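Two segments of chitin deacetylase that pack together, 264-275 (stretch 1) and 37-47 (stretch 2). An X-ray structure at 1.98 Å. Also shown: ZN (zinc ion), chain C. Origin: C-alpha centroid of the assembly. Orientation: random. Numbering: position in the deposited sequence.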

# COMPACT_ATOMS: atom_id res chain seq x y z
N PRO A 264 -2.85 9.72 8.43
CA PRO A 264 -1.75 8.82 8.07
C PRO A 264 -0.94 9.38 6.91
O PRO A 264 -1.48 9.92 5.94
CB PRO A 264 -2.46 7.51 7.71
CG PRO A 264 -3.72 7.53 8.58
CD PRO A 264 -4.13 9.02 8.62
N LEU A 265 0.38 9.34 7.06
CA LEU A 265 1.29 9.83 6.04
C LEU A 265 1.76 8.65 5.18
O LEU A 265 2.36 7.70 5.69
CB LEU A 265 2.49 10.50 6.69
CG LEU A 265 3.70 10.83 5.82
CD1 LEU A 265 3.39 11.94 4.83
CD2 LEU A 265 4.89 11.23 6.70
N GLY A 266 1.51 8.72 3.87
CA GLY A 266 1.88 7.64 2.97
C GLY A 266 3.17 7.94 2.27
O GLY A 266 3.28 8.93 1.54
N LEU A 267 4.19 7.07 2.46
CA LEU A 267 5.47 7.17 1.78
C LEU A 267 5.58 5.99 0.81
O LEU A 267 5.92 4.86 1.20
CB LEU A 267 6.62 7.20 2.78
CG LEU A 267 6.48 8.31 3.85
CD1 LEU A 267 7.67 8.20 4.84
CD2 LEU A 267 6.46 9.69 3.16
N TYR A 268 5.29 6.25 -0.46
CA TYR A 268 5.05 5.19 -1.43
C TYR A 268 6.26 5.07 -2.35
O TYR A 268 6.51 5.96 -3.16
CB TYR A 268 3.79 5.49 -2.23
CG TYR A 268 2.59 5.86 -1.39
CD1 TYR A 268 2.14 5.02 -0.38
CD2 TYR A 268 1.90 7.05 -1.61
CE1 TYR A 268 1.01 5.33 0.37
CE2 TYR A 268 0.79 7.38 -0.85
CZ TYR A 268 0.35 6.52 0.13
OH TYR A 268 -0.77 6.85 0.88
N PHE A 269 7.01 3.97 -2.22
CA PHE A 269 8.29 3.81 -2.90
C PHE A 269 8.26 2.74 -3.98
O PHE A 269 7.44 1.82 -3.98
CB PHE A 269 9.40 3.42 -1.92
CG PHE A 269 9.75 4.49 -0.92
CD1 PHE A 269 10.64 5.51 -1.25
CD2 PHE A 269 9.22 4.47 0.35
CE1 PHE A 269 10.98 6.49 -0.31
CE2 PHE A 269 9.53 5.45 1.29
CZ PHE A 269 10.40 6.46 0.96
N HIS A 270 9.23 2.86 -4.89
CA HIS A 270 9.77 1.74 -5.65
C HIS A 270 11.15 1.45 -5.10
O HIS A 270 11.96 2.37 -4.96
CB HIS A 270 9.88 2.04 -7.14
CG HIS A 270 8.56 2.28 -7.78
ND1 HIS A 270 7.98 3.52 -7.84
CD2 HIS A 270 7.69 1.43 -8.38
CE1 HIS A 270 6.82 3.44 -8.47
NE2 HIS A 270 6.62 2.18 -8.81
N ALA A 271 11.41 0.18 -4.78
CA ALA A 271 12.71 -0.21 -4.24
C ALA A 271 13.85 0.30 -5.11
O ALA A 271 14.87 0.77 -4.59
CB ALA A 271 12.79 -1.72 -4.11
N ALA A 272 13.70 0.20 -6.43
CA ALA A 272 14.81 0.55 -7.31
C ALA A 272 15.24 2.01 -7.13
O ALA A 272 16.43 2.34 -7.23
CB ALA A 272 14.42 0.27 -8.77
N TRP A 273 14.28 2.90 -6.86
CA TRP A 273 14.59 4.31 -6.63
C TRP A 273 15.50 4.48 -5.42
O TRP A 273 16.46 5.25 -5.46
CB TRP A 273 13.29 5.09 -6.47
CG TRP A 273 13.43 6.60 -6.32
CD1 TRP A 273 13.51 7.54 -7.34
CD2 TRP A 273 13.48 7.35 -5.09
NE1 TRP A 273 13.60 8.81 -6.80
CE2 TRP A 273 13.59 8.72 -5.44
CE3 TRP A 273 13.44 6.99 -3.74
CZ2 TRP A 273 13.66 9.73 -4.47
CZ3 TRP A 273 13.50 7.99 -2.79
CH2 TRP A 273 13.62 9.35 -3.16
N LEU A 274 15.23 3.74 -4.33
CA LEU A 274 16.11 3.77 -3.17
C LEU A 274 17.44 3.08 -3.46
O LEU A 274 18.51 3.58 -3.07
CB LEU A 274 15.44 3.08 -1.97
CG LEU A 274 14.30 3.86 -1.33
CD1 LEU A 274 13.52 2.99 -0.33
CD2 LEU A 274 14.84 5.17 -0.66
N LYS A 275 17.40 1.94 -4.14
CA LYS A 275 18.62 1.19 -4.38
C LYS A 275 19.55 1.91 -5.34
O LYS A 275 20.77 1.92 -5.14
CB LYS A 275 18.28 -0.20 -4.91
CG LYS A 275 19.52 -1.07 -5.01
CD LYS A 275 19.18 -2.49 -5.31
CE LYS A 275 20.43 -3.33 -5.31
NZ LYS A 275 20.10 -4.70 -5.74
ZN ZN C . 3.81 -0.68 -10.35
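Stretch 2, residues 37-47: PQMITITFDDA

Stretch 2 is extended from Gln 38 to Asp 45 and lies beside the strand of stretch 1 as a parallel neighbor, the two axes crossing at -22°. Pro 264 sits against Met 39 (CB to CB, 4.2 Å). From there the backbones form a regular parallel ladder in which alternate residues of stretch 1 bond to both flanks of their partner. Leu 265, paired with Ile 40, donates from N to Met 39 O (2.9 Å) and accepts at O from Thr 41 N (2.9 Å). Gly 266 lies opposite Thr 41, its CA 3.4 Å from Thr 41 OG1; a CB here would collide with Tyr 268 OH. Leu 267, level with Ile 42, repeats the pattern, N to Thr 41 O and O to Thr 43 N (both 3.0 Å), while its CD1 packs on Ile 40 CG2 (3.7 Å). On the face that carries Thr 41 and Thr 43, Tyr 268 presents its ring edge to Thr 43, CD1 to OG1 3.1 Å. Phe 269 N bonds to Thr 43 O (2.9 Å) and Phe 269 O receives Asp 45 N (3.1 Å); its CB meets Phe 44 CD1 at 3.6 Å. His 270 CD2 approaches Asp 46 OD2 (3.5 Å). In the following helix, Leu 274 CD1 reaches the edge of the Phe 44 ring at CE1 (3.9 Å).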

# COMPACT_ATOMS: atom_id res chain seq x y z
N PRO A 37 -1.98 8.91 17.54
CA PRO A 37 -0.68 8.45 17.03
C PRO A 37 -0.54 8.81 15.55
O PRO A 37 -1.47 8.62 14.76
CB PRO A 37 -0.72 6.93 17.21
CG PRO A 37 -1.98 6.63 17.96
CD PRO A 37 -2.91 7.79 17.77
N GLN A 38 0.61 9.35 15.18
CA GLN A 38 0.90 9.67 13.79
C GLN A 38 1.30 8.38 13.08
O GLN A 38 2.39 7.84 13.31
CB GLN A 38 2.01 10.70 13.69
CG GLN A 38 2.39 11.07 12.25
CD GLN A 38 1.20 11.62 11.45
OE1 GLN A 38 0.74 12.74 11.71
NE2 GLN A 38 0.72 10.85 10.47
N MET A 39 0.43 7.88 12.21
CA MET A 39 0.71 6.67 11.45
C MET A 39 1.47 7.02 10.17
O MET A 39 1.17 8.02 9.51
CB MET A 39 -0.59 5.95 11.11
CG MET A 39 -1.25 5.35 12.35
SD MET A 39 -2.89 4.70 11.98
CE MET A 39 -3.98 6.03 12.50
N ILE A 40 2.46 6.19 9.84
CA ILE A 40 3.19 6.32 8.58
C ILE A 40 3.09 4.97 7.87
O ILE A 40 3.40 3.94 8.46
CB ILE A 40 4.65 6.73 8.80
CG1 ILE A 40 4.69 8.05 9.60
CG2 ILE A 40 5.39 6.92 7.46
CD1 ILE A 40 6.11 8.53 9.95
N THR A 41 2.65 4.98 6.61
CA THR A 41 2.54 3.75 5.82
C THR A 41 3.61 3.80 4.74
O THR A 41 3.42 4.41 3.68
CB THR A 41 1.15 3.58 5.20
OG1 THR A 41 0.85 4.68 4.32
CG2 THR A 41 0.08 3.50 6.28
N ILE A 42 4.76 3.19 5.03
CA ILE A 42 5.74 2.92 3.98
C ILE A 42 5.20 1.81 3.10
O ILE A 42 4.77 0.77 3.60
CB ILE A 42 7.08 2.51 4.60
CG1 ILE A 42 7.66 3.63 5.47
CG2 ILE A 42 8.06 2.07 3.51
CD1 ILE A 42 8.79 3.10 6.38
N THR A 43 5.22 2.02 1.78
CA THR A 43 4.82 0.96 0.85
C THR A 43 5.88 0.81 -0.23
O THR A 43 6.66 1.72 -0.50
CB THR A 43 3.45 1.22 0.20
OG1 THR A 43 3.56 2.26 -0.80
CG2 THR A 43 2.40 1.65 1.25
N PHE A 44 5.87 -0.38 -0.87
CA PHE A 44 6.72 -0.70 -2.01
C PHE A 44 5.89 -1.38 -3.09
O PHE A 44 5.15 -2.33 -2.79
CB PHE A 44 7.88 -1.62 -1.58
CG PHE A 44 8.77 -1.00 -0.56
CD1 PHE A 44 9.72 -0.06 -0.94
CD2 PHE A 44 8.63 -1.33 0.79
CE1 PHE A 44 10.53 0.54 0.03
CE2 PHE A 44 9.45 -0.74 1.74
CZ PHE A 44 10.40 0.18 1.35
N ASP A 45 6.04 -0.92 -4.31
CA ASP A 45 5.32 -1.56 -5.38
C ASP A 45 6.23 -2.53 -6.09
O ASP A 45 7.46 -2.54 -5.92
CB ASP A 45 4.66 -0.52 -6.28
CG ASP A 45 3.54 0.23 -5.60
OD1 ASP A 45 3.32 -0.00 -4.39
OD2 ASP A 45 2.90 1.07 -6.27
N ASP A 46 5.55 -3.32 -6.89
CA ASP A 46 6.08 -4.18 -7.92
C ASP A 46 6.94 -5.27 -7.32
O ASP A 46 6.96 -5.41 -6.18
CB ASP A 46 7.03 -3.47 -8.95
CG ASP A 46 6.46 -2.20 -9.61
OD1 ASP A 46 5.28 -1.97 -9.50
OD2 ASP A 46 7.30 -1.50 -10.24
N ALA A 47 7.58 -6.07 -8.14
CA ALA A 47 8.12 -7.37 -7.77
C ALA A 47 8.99 -7.41 -6.53
O ALA A 47 9.63 -6.49 -6.22
CB ALA A 47 8.81 -8.02 -8.95
O HOH W 1 -1.48 5.62 3.00
O HOH W 2 4.77 1.96 -3.19
O HOH W 3 3.79 1.13 -8.94
O HOH W 4 5.47 0.33 -11.29
O HOH W 5 2.49 1.11 -10.96